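Local atomic coordinates of cGAS/DncV-like nucleotidyltransferase in E. coli homolog (Rhodothermus marinus SG0.5JP17-172, PDB entry 6E0K), a protein that joins UTP and ATP into the cyclic dinucleotide 3',3'-cUAMP, the second messenger of a bacterial CBASS antiphage defence system. Residues D258-F263 with W267-A272; W241-D246 with Y278-W283; Y172-A177 with L218-P223. All coordinates share one frame; numbering follows the deposited sequence.

Interaction 1 of 3, residues D258-F263 with W267-A272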
loop_
_atom_site.group_PDB
_atom_site.type_symbol
_atom_site.label_atom_id
_atom_site.label_comp_id
_atom_site.label_asym_id
_atom_site.label_seq_id
_atom_site.Cartn_x
_atom_site.Cartn_y
_atom_site.Cartn_z
ATOM N N ASP A 258 -13.615 1.892 0.515
ATOM C CA ASP A 258 -14.088 0.838 1.401
ATOM C C ASP A 258 -13.137 -0.347 1.355
ATOM O O ASP A 258 -12.657 -0.737 0.286
ATOM C CB ASP A 258 -15.484 0.368 1.011
ATOM C CG ASP A 258 -16.555 1.371 1.354
ATOM O OD1 ASP A 258 -16.278 2.302 2.139
ATOM O OD2 ASP A 258 -17.683 1.211 0.850
ATOM N N LEU A 259 -12.890 -0.939 2.521
ATOM C CA LEU A 259 -12.007 -2.096 2.570
ATOM C C LEU A 259 -12.693 -3.340 2.018
ATOM O O LEU A 259 -12.043 -4.179 1.381
ATOM C CB LEU A 259 -11.532 -2.336 4.005
ATOM C CG LEU A 259 -10.670 -3.581 4.236
ATOM C CD1 LEU A 259 -9.470 -3.581 3.289
ATOM C CD2 LEU A 259 -10.211 -3.610 5.670
ATOM N N PHE A 260 -13.995 -3.480 2.245
ATOM C CA PHE A 260 -14.728 -4.691 1.903
ATOM C C PHE A 260 -15.750 -4.427 0.806
ATOM O O PHE A 260 -16.470 -3.423 0.839
ATOM C CB PHE A 260 -15.426 -5.266 3.136
ATOM C CG PHE A 260 -14.475 -5.644 4.221
ATOM C CD1 PHE A 260 -13.572 -6.673 4.021
ATOM C CD2 PHE A 260 -14.458 -4.965 5.433
ATOM C CE1 PHE A 260 -12.677 -7.015 4.998
ATOM C CE2 PHE A 260 -13.560 -5.309 6.421
ATOM C CZ PHE A 260 -12.668 -6.342 6.202
ATOM N N GLY A 261 -15.820 -5.346 -0.147
ATOM C CA GLY A 261 -16.753 -5.194 -1.246
ATOM C C GLY A 261 -16.537 -6.276 -2.277
ATOM O O GLY A 261 -15.768 -7.217 -2.066
ATOM N N GLU A 262 -17.224 -6.123 -3.409
ATOM C CA GLU A 262 -17.249 -7.158 -4.432
ATOM C C GLU A 262 -16.144 -7.029 -5.470
ATOM O O GLU A 262 -15.923 -7.977 -6.231
ATOM C CB GLU A 262 -18.606 -7.163 -5.138
ATOM C CG GLU A 262 -19.702 -7.722 -4.268
ATOM C CD GLU A 262 -19.257 -8.978 -3.548
ATOM O OE1 GLU A 262 -18.838 -9.939 -4.230
ATOM O OE2 GLU A 262 -19.301 -8.996 -2.298
ATOM N N PHE A 263 -15.455 -5.898 -5.525
ATOM C CA PHE A 263 -14.399 -5.739 -6.510
ATOM C C PHE A 263 -13.106 -6.402 -6.032
ATOM O O PHE A 263 -12.891 -6.562 -4.826
ATOM C CB PHE A 263 -14.158 -4.260 -6.785
ATOM C CG PHE A 263 -15.316 -3.578 -7.455
ATOM C CD1 PHE A 263 -15.450 -3.610 -8.834
ATOM C CD2 PHE A 263 -16.275 -2.909 -6.709
ATOM C CE1 PHE A 263 -16.515 -2.985 -9.458
ATOM C CE2 PHE A 263 -17.344 -2.280 -7.326
ATOM C CZ PHE A 263 -17.462 -2.319 -8.702
ATOM N N TRP A 267 -11.205 -6.300 -0.199
ATOM C CA TRP A 267 -11.108 -7.576 0.491
ATOM C C TRP A 267 -12.520 -8.112 0.711
ATOM O O TRP A 267 -13.501 -7.572 0.193
ATOM C CB TRP A 267 -10.348 -7.401 1.802
ATOM C CG TRP A 267 -9.572 -8.611 2.247
ATOM C CD1 TRP A 267 -9.271 -9.714 1.504
ATOM C CD2 TRP A 267 -8.976 -8.815 3.534
ATOM N NE1 TRP A 267 -8.528 -10.600 2.254
ATOM C CE2 TRP A 267 -8.334 -10.071 3.503
ATOM C CE3 TRP A 267 -8.924 -8.055 4.713
ATOM C CZ2 TRP A 267 -7.643 -10.587 4.609
ATOM C CZ3 TRP A 267 -8.236 -8.559 5.807
ATOM C CH2 TRP A 267 -7.606 -9.822 5.746
ATOM N N SER A 268 -12.649 -9.184 1.478
ATOM C CA SER A 268 -13.957 -9.673 1.871
ATOM C C SER A 268 -13.964 -9.898 3.373
ATOM O O SER A 268 -12.936 -10.227 3.973
ATOM C CB SER A 268 -14.340 -10.955 1.119
ATOM O OG SER A 268 -13.712 -12.102 1.667
ATOM N N GLU A 269 -15.124 -9.659 3.986
ATOM C CA GLU A 269 -15.246 -9.886 5.420
ATOM C C GLU A 269 -14.931 -11.332 5.766
ATOM O O GLU A 269 -14.325 -11.611 6.806
ATOM C CB GLU A 269 -16.649 -9.537 5.906
ATOM C CG GLU A 269 -16.986 -8.062 5.819
ATOM C CD GLU A 269 -18.288 -7.758 6.507
ATOM O OE1 GLU A 269 -18.531 -8.351 7.581
ATOM O OE2 GLU A 269 -19.078 -6.952 5.966
ATOM N N GLU A 270 -15.320 -12.267 4.903
ATOM C CA GLU A 270 -15.055 -13.667 5.201
ATOM C C GLU A 270 -13.560 -13.958 5.214
ATOM O O GLU A 270 -13.081 -14.738 6.050
ATOM C CB GLU A 270 -15.776 -14.567 4.200
ATOM C CG GLU A 270 -15.791 -16.016 4.623
ATOM C CD GLU A 270 -16.636 -16.271 5.872
ATOM O OE1 GLU A 270 -17.417 -15.372 6.288
ATOM O OE2 GLU A 270 -16.515 -17.369 6.447
ATOM N N LYS A 271 -12.797 -13.333 4.311
ATOM C CA LYS A 271 -11.343 -13.506 4.338
ATOM C C LYS A 271 -10.736 -12.883 5.589
ATOM O O LYS A 271 -9.789 -13.437 6.169
ATOM C CB LYS A 271 -10.700 -12.893 3.087
ATOM C CG LYS A 271 -10.966 -13.670 1.794
ATOM C CD LYS A 271 -10.250 -15.011 1.793
ATOM C CE LYS A 271 -10.519 -15.796 0.516
ATOM N NZ LYS A 271 -9.711 -15.291 -0.617
ATOM N N ALA A 272 -11.252 -11.725 6.013
ATOM C CA ALA A 272 -10.777 -11.123 7.256
ATOM C C ALA A 272 -11.078 -12.020 8.453
ATOM O O ALA A 272 -10.231 -12.194 9.333
ATOM C CB ALA A 272 -11.403 -9.740 7.449
#
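Phe260 and Trp267 are joined by their backbones in a single beta bridge, CA to CA 4.8 Å. Two hydrogen bonds define it: Trp267 N gives its hydrogen to Leu259 O over 2.8 Å with an N-H...O angle of 157°, and Gly261 N gives one to Trp267 O at 3.2 Å, tilted out of that carbonyl's plane. Between them the CA of Phe260 makes a CA-H...O contact with the same Trp267 O. Gly261 O also lies near Trp267 O, but both are acceptors and do not bond.

The Phe260 side chain lies between this bridge and the helix that follows. With CG anti to its own carbonyl carbon (chi1 -61°), the ring is carried across to the first turn of helix 269-285. CB and CG lie beside the aliphatic part of Glu269, whose CG sits over one ring face as a CH-pi contact, 4.0 Å from the centroid; the opposite face receives Leu259 CG over its centre. CD1 is pressed against the peptide joining Ser268 to Glu269, 3.3 Å from Ser268 C. CE1 continues along that peptide to Ser268 O and also reaches Trp267 CE3 at 3.9 Å, while CZ ends on Ala272 CB at 3.8 Å. Glu269 on one side and Leu259 on the other should leave the ring little freedom to tilt.

Leu218 of helix 212-220 packs on both Phe260 and Trp267, and the Trp267 indole stacks with Phe214. Ser268 occupies the N-cap position: its OG accepts from Lys271 N at 3.1 Å. The whole is thus a short loop closed by a single beta bridge and leading straight into an N-capped helix, in the chain region that includes the ATP-binding Glu265.

Interaction 2 of 3, residues W241-D246 with Y278-W283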
loop_
_atom_site.group_PDB
_atom_site.type_symbol
_atom_site.label_atom_id
_atom_site.label_comp_id
_atom_site.label_asym_id
_atom_site.label_seq_id
_atom_site.Cartn_x
_atom_site.Cartn_y
_atom_site.Cartn_z
ATOM N N TRP A 241 -10.652 -7.346 19.623
ATOM C CA TRP A 241 -11.525 -6.268 19.168
ATOM C C TRP A 241 -12.054 -6.546 17.764
ATOM O O TRP A 241 -13.244 -6.342 17.493
ATOM C CB TRP A 241 -10.795 -4.924 19.214
ATOM C CG TRP A 241 -11.693 -3.781 18.841
ATOM C CD1 TRP A 241 -12.494 -3.064 19.685
ATOM C CD2 TRP A 241 -11.905 -3.237 17.531
ATOM N NE1 TRP A 241 -13.187 -2.106 18.984
ATOM C CE2 TRP A 241 -12.853 -2.200 17.660
ATOM C CE3 TRP A 241 -11.390 -3.527 16.261
ATOM C CZ2 TRP A 241 -13.283 -1.444 16.571
ATOM C CZ3 TRP A 241 -11.825 -2.782 15.176
ATOM C CH2 TRP A 241 -12.764 -1.751 15.338
ATOM N N LEU A 242 -11.191 -7.009 16.857
ATOM C CA LEU A 242 -11.631 -7.309 15.495
ATOM C C LEU A 242 -12.695 -8.406 15.473
ATOM O O LEU A 242 -13.637 -8.353 14.669
ATOM C CB LEU A 242 -10.424 -7.706 14.636
ATOM C CG LEU A 242 -9.522 -6.540 14.209
ATOM C CD1 LEU A 242 -8.196 -7.056 13.677
ATOM C CD2 LEU A 242 -10.216 -5.669 13.157
ATOM N N LYS A 243 -12.568 -9.404 16.355
ATOM C CA LYS A 243 -13.541 -10.496 16.395
ATOM C C LYS A 243 -14.928 -10.004 16.769
ATOM O O LYS A 243 -15.933 -10.608 16.363
ATOM C CB LYS A 243 -13.067 -11.571 17.380
ATOM C CG LYS A 243 -12.032 -12.503 16.789
ATOM C CD LYS A 243 -11.226 -13.227 17.860
ATOM C CE LYS A 243 -12.065 -14.139 18.711
ATOM N NZ LYS A 243 -11.174 -14.855 19.683
ATOM N N ARG A 244 -15.005 -8.924 17.544
ATOM C CA ARG A 244 -16.268 -8.367 18.017
ATOM C C ARG A 244 -16.746 -7.178 17.195
ATOM O O ARG A 244 -17.834 -6.660 17.466
ATOM C CB ARG A 244 -16.127 -7.958 19.487
ATOM C CG ARG A 244 -15.834 -9.134 20.407
ATOM C CD ARG A 244 -15.241 -8.713 21.740
ATOM N NE ARG A 244 -15.126 -9.851 22.654
ATOM C CZ ARG A 244 -14.217 -10.818 22.552
ATOM N NH1 ARG A 244 -13.320 -10.809 21.565
ATOM N NH2 ARG A 244 -14.207 -11.809 23.435
ATOM N N ALA A 245 -15.977 -6.745 16.201
ATOM C CA ALA A 245 -16.275 -5.515 15.486
ATOM C C ALA A 245 -17.223 -5.767 14.321
ATOM O O ALA A 245 -17.345 -6.884 13.809
ATOM C CB ALA A 245 -14.990 -4.866 14.972
ATOM N N ASP A 246 -17.904 -4.699 13.911
ATOM C CA ASP A 246 -18.671 -4.691 12.668
ATOM C C ASP A 246 -17.717 -4.254 11.570
ATOM O O ASP A 246 -17.378 -3.075 11.458
ATOM C CB ASP A 246 -19.877 -3.764 12.779
ATOM C CG ASP A 246 -20.682 -3.675 11.486
ATOM O OD1 ASP A 246 -20.311 -4.310 10.479
ATOM O OD2 ASP A 246 -21.715 -2.965 11.484
ATOM N N TYR A 278 -7.110 -17.837 12.065
ATOM C CA TYR A 278 -5.752 -18.367 12.039
ATOM C C TYR A 278 -4.898 -17.738 13.139
ATOM O O TYR A 278 -4.059 -18.415 13.744
ATOM C CB TYR A 278 -5.120 -18.159 10.651
ATOM C CG TYR A 278 -5.451 -19.260 9.652
ATOM C CD1 TYR A 278 -6.703 -19.330 9.051
ATOM C CD2 TYR A 278 -4.505 -20.222 9.315
ATOM C CE1 TYR A 278 -7.000 -20.330 8.129
ATOM C CE2 TYR A 278 -4.794 -21.222 8.408
ATOM C CZ TYR A 278 -6.039 -21.277 7.822
ATOM O OH TYR A 278 -6.345 -22.278 6.910
ATOM N N MET A 279 -5.122 -16.457 13.443
ATOM C CA MET A 279 -4.397 -15.838 14.550
ATOM C C MET A 279 -4.809 -16.438 15.885
ATOM O O MET A 279 -3.958 -16.680 16.744
ATOM C CB MET A 279 -4.630 -14.328 14.551
ATOM C CG MET A 279 -4.000 -13.624 13.356
ATOM S SD MET A 279 -2.181 -13.794 13.231
ATOM C CE MET A 279 -2.042 -15.007 11.919
ATOM N N ASP A 280 -6.110 -16.692 16.068
ATOM C CA ASP A 280 -6.581 -17.379 17.267
ATOM C C ASP A 280 -5.886 -18.725 17.431
ATOM O O ASP A 280 -5.415 -19.069 18.522
ATOM C CB ASP A 280 -8.089 -17.602 17.176
ATOM C CG ASP A 280 -8.910 -16.444 17.697
ATOM O OD1 ASP A 280 -8.406 -15.616 18.484
ATOM O OD2 ASP A 280 -10.109 -16.392 17.333
ATOM N N ASP A 281 -5.869 -19.527 16.360
ATOM C CA ASP A 281 -5.296 -20.871 16.439
ATOM C C ASP A 281 -3.806 -20.814 16.723
ATOM O O ASP A 281 -3.284 -21.636 17.484
ATOM C CB ASP A 281 -5.522 -21.641 15.135
ATOM C CG ASP A 281 -6.950 -22.064 14.922
ATOM O OD1 ASP A 281 -7.740 -22.077 15.889
ATOM O OD2 ASP A 281 -7.266 -22.410 13.762
ATOM N N LEU A 282 -3.097 -19.875 16.088
ATOM C CA LEU A 282 -1.670 -19.703 16.350
ATOM C C LEU A 282 -1.424 -19.425 17.825
ATOM O O LEU A 282 -0.557 -20.043 18.463
ATOM C CB LEU A 282 -1.139 -18.551 15.490
ATOM C CG LEU A 282 0.280 -18.075 15.746
ATOM C CD1 LEU A 282 1.266 -19.161 15.320
ATOM C CD2 LEU A 282 0.505 -16.794 14.945
ATOM N N TRP A 283 -2.217 -18.519 18.390
ATOM C CA TRP A 283 -2.076 -18.128 19.785
ATOM C C TRP A 283 -2.389 -19.288 20.724
ATOM O O TRP A 283 -1.581 -19.624 21.598
ATOM C CB TRP A 283 -3.007 -16.947 20.075
ATOM C CG TRP A 283 -2.826 -16.401 21.446
ATOM C CD1 TRP A 283 -3.536 -16.729 22.570
ATOM C CD2 TRP A 283 -1.839 -15.452 21.854
ATOM N NE1 TRP A 283 -3.063 -16.014 23.649
ATOM C CE2 TRP A 283 -2.014 -15.233 23.236
ATOM C CE3 TRP A 283 -0.831 -14.749 21.178
ATOM C CZ2 TRP A 283 -1.213 -14.351 23.957
ATOM C CZ3 TRP A 283 -0.041 -13.872 21.897
ATOM C CH2 TRP A 283 -0.239 -13.681 23.269
#
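Lys243, in the last part of helix 231-244, reaches across to Asp280 on helix 269-285, an interhelical salt bridge at the surface of the helical part of this CD-NTase. The nearest CA atoms, those of Lys243 and Asp280, are 9.8 Å apart, and the two segments bury just 82 Å² between them, so the link here rests on the charged pair.

Along the first segment, Trp241 directs its indole to Pro223 and Phe250, and its ring carries Ala245 CB over one face. Leu242 turns to Leu276, one helical turn before Asp280, adding apolar packing between the same two helices. Lys243 follows, its chain bent at chi3 (64°), which brings the methylenes as well as the ammonium group against the carboxylate: CD lies 3.4 Å from Asp280 OD2. Beyond Arg244, Ala245 O accepts a hydrogen bond from Arg273 NH2, another polar tie to helix 269-285.

Asp280 comes from the opposite direction, with its side chain also resting on Ile239. Both of its oxygens face the ammonium group, but unequally. The bond from Lys243 NZ to Asp280 OD1 is weak at 3.1 Å, whereas Lys243 NZ meets Asp280 OD2 at 3.0 Å on the syn side, 24° out of the carboxylate plane.

Interaction 3 of 3, residues Y172-A177 with L218-P223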
loop_
_atom_site.group_PDB
_atom_site.type_symbol
_atom_site.label_atom_id
_atom_site.label_comp_id
_atom_site.label_asym_id
_atom_site.label_seq_id
_atom_site.Cartn_x
_atom_site.Cartn_y
_atom_site.Cartn_z
ATOM N N TYR A 172 -0.071 6.915 3.308
ATOM C CA TYR A 172 1.134 7.138 4.105
ATOM C C TYR A 172 0.877 8.109 5.251
ATOM O O TYR A 172 1.243 7.848 6.406
ATOM C CB TYR A 172 2.268 7.652 3.214
ATOM C CG TYR A 172 3.435 8.093 4.038
ATOM C CD1 TYR A 172 4.207 7.158 4.705
ATOM C CD2 TYR A 172 3.753 9.437 4.178
ATOM C CE1 TYR A 172 5.280 7.548 5.476
ATOM C CE2 TYR A 172 4.827 9.836 4.947
ATOM C CZ TYR A 172 5.577 8.877 5.606
ATOM O OH TYR A 172 6.657 9.247 6.379
ATOM N N GLU A 173 0.255 9.246 4.943
ATOM C CA GLU A 173 0.011 10.285 5.933
ATOM C C GLU A 173 -0.803 9.752 7.107
ATOM O O GLU A 173 -0.492 10.015 8.275
ATOM C CB GLU A 173 -0.718 11.428 5.226
ATOM C CG GLU A 173 -1.116 12.606 6.031
ATOM C CD GLU A 173 -1.844 13.612 5.156
ATOM O OE1 GLU A 173 -2.994 13.989 5.480
ATOM O OE2 GLU A 173 -1.261 13.979 4.116
ATOM N N ASN A 174 -1.862 9.003 6.812
ATOM C CA ASN A 174 -2.737 8.531 7.884
ATOM C C ASN A 174 -2.079 7.434 8.709
ATOM O O ASN A 174 -2.289 7.356 9.929
ATOM C CB ASN A 174 -4.054 8.053 7.293
ATOM C CG ASN A 174 -4.862 9.195 6.713
ATOM O OD1 ASN A 174 -4.719 10.351 7.129
ATOM N ND2 ASN A 174 -5.710 8.884 5.752
ATOM N N GLY A 175 -1.303 6.565 8.064
ATOM C CA GLY A 175 -0.566 5.558 8.816
ATOM C C GLY A 175 0.488 6.175 9.717
ATOM O O GLY A 175 0.704 5.717 10.845
ATOM N N ALA A 176 1.155 7.225 9.239
ATOM C CA ALA A 176 2.124 7.916 10.084
ATOM C C ALA A 176 1.435 8.578 11.271
ATOM O O ALA A 176 1.934 8.522 12.402
ATOM C CB ALA A 176 2.896 8.944 9.252
ATOM N N ALA A 177 0.266 9.179 11.040
ATOM C CA ALA A 177 -0.461 9.818 12.132
ATOM C C ALA A 177 -0.883 8.801 13.181
ATOM O O ALA A 177 -0.765 9.054 14.382
ATOM C CB ALA A 177 -1.685 10.557 11.594
ATOM N N LEU A 218 -6.958 -3.289 7.535
ATOM C CA LEU A 218 -7.731 -3.892 8.614
ATOM C C LEU A 218 -7.274 -3.355 9.963
ATOM O O LEU A 218 -8.088 -2.928 10.792
ATOM C CB LEU A 218 -7.594 -5.416 8.565
ATOM C CG LEU A 218 -8.412 -6.191 9.599
ATOM C CD1 LEU A 218 -9.888 -6.202 9.187
ATOM C CD2 LEU A 218 -7.881 -7.616 9.762
ATOM N N LEU A 219 -5.957 -3.329 10.177
ATOM C CA LEU A 219 -5.421 -2.859 11.451
ATOM C C LEU A 219 -5.610 -1.359 11.639
ATOM O O LEU A 219 -5.731 -0.888 12.783
ATOM C CB LEU A 219 -3.938 -3.231 11.536
ATOM C CG LEU A 219 -3.724 -4.749 11.583
ATOM C CD1 LEU A 219 -2.245 -5.107 11.386
ATOM C CD2 LEU A 219 -4.254 -5.366 12.883
ATOM N N TYR A 220 -5.646 -0.597 10.544
ATOM C CA TYR A 220 -5.870 0.839 10.656
ATOM C C TYR A 220 -7.192 1.148 11.345
ATOM O O TYR A 220 -7.317 2.172 12.032
ATOM C CB TYR A 220 -5.832 1.481 9.269
ATOM C CG TYR A 220 -6.013 2.972 9.335
ATOM C CD1 TYR A 220 -4.959 3.796 9.697
ATOM C CD2 TYR A 220 -7.240 3.547 9.054
ATOM C CE1 TYR A 220 -5.119 5.160 9.773
ATOM C CE2 TYR A 220 -7.408 4.917 9.132
ATOM C CZ TYR A 220 -6.348 5.708 9.487
ATOM O OH TYR A 220 -6.510 7.074 9.566
ATOM N N ASN A 221 -8.177 0.267 11.194
ATOM C CA ASN A 221 -9.497 0.498 11.765
ATOM C C ASN A 221 -9.593 0.178 13.250
ATOM O O ASN A 221 -10.629 0.484 13.865
ATOM C CB ASN A 221 -10.523 -0.322 10.992
ATOM C CG ASN A 221 -10.892 0.324 9.686
ATOM O OD1 ASN A 221 -11.803 1.140 9.649
ATOM N ND2 ASN A 221 -10.167 0.002 8.614
ATOM N N VAL A 222 -8.549 -0.392 13.833
ATOM C CA VAL A 222 -8.574 -0.797 15.239
ATOM C C VAL A 222 -8.296 0.424 16.109
ATOM O O VAL A 222 -7.380 1.199 15.792
ATOM C CB VAL A 222 -7.533 -1.885 15.481
ATOM C CG1 VAL A 222 -7.498 -2.294 16.953
ATOM C CG2 VAL A 222 -7.804 -3.097 14.599
ATOM N N PRO A 223 -9.040 0.632 17.204
ATOM C CA PRO A 223 -8.797 1.804 18.057
ATOM C C PRO A 223 -7.356 1.869 18.541
ATOM O O PRO A 223 -6.717 0.845 18.784
ATOM C CB PRO A 223 -9.765 1.600 19.229
ATOM C CG PRO A 223 -10.873 0.761 18.659
ATOM C CD PRO A 223 -10.184 -0.171 17.687
HETATM O O HOH W 1 -4.817 8.365 11.068
#
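Tyr220 and Asn174 supply nearly all of the 106 Å² buried here, 57 Å² and 39 Å² respectively. A chi1 of -178° sets the Tyr220 ring opposite the backbone N and sends the phenol from segment 218-223 towards helix 168-181. Its OH stops 3.5 Å from Asn174 CB, and the ring edge at CE1 lies 3.6 Å from Asn174 O, which is near the ring plane.

One water completes the junction. It donates to Asn174 O at 3.0 Å and is hydrogen-bonded to Tyr220 OH at 2.6 Å, linking a helix carbonyl to the phenol where the two segments share no direct hydrogen bond.

This is water-mediated packing between two helices of the helical part that accompanies the nucleotidyltransferase sheet. Gly175 marks the closest backbone approach, its CA 7.3 Å from that of Tyr220, and it presents no side chain to the ring.

The Asn174 amide plane is inclined 31° to the phenol ring, but the Asn174 amide is engaged elsewhere: its ND2 donates to Gln253 O. Tyr220 in turn packs on Tyr186 of helix 186-202 and makes a cation-pi contact with Lys178, whose NZ also bonds Val222 O.

In the fold
Helix 269-285 serves interactions 1 and 2, whose centres are 16 Å apart and whose nearest atoms stay about 5 Å apart; along the chain, interaction 1 is nested inside the loop closed by interaction 2. Segment 218-223 of interaction 3 touches both others: Leu218 N lies 3.8 Å from Leu259 CD2, and Val222 CG2 is 3.8 Å from Leu242 CD2. The centre of interaction 3 is about 17 Å from that of interaction 1 and 18 Å from that of interaction 2. Interaction 1 approaches the ATP site, the side chain of Trp267 being about 10 Å from that of the ATP-binding Ser212, whereas interaction 2 lies away from the nucleotide- and magnesium-binding residues.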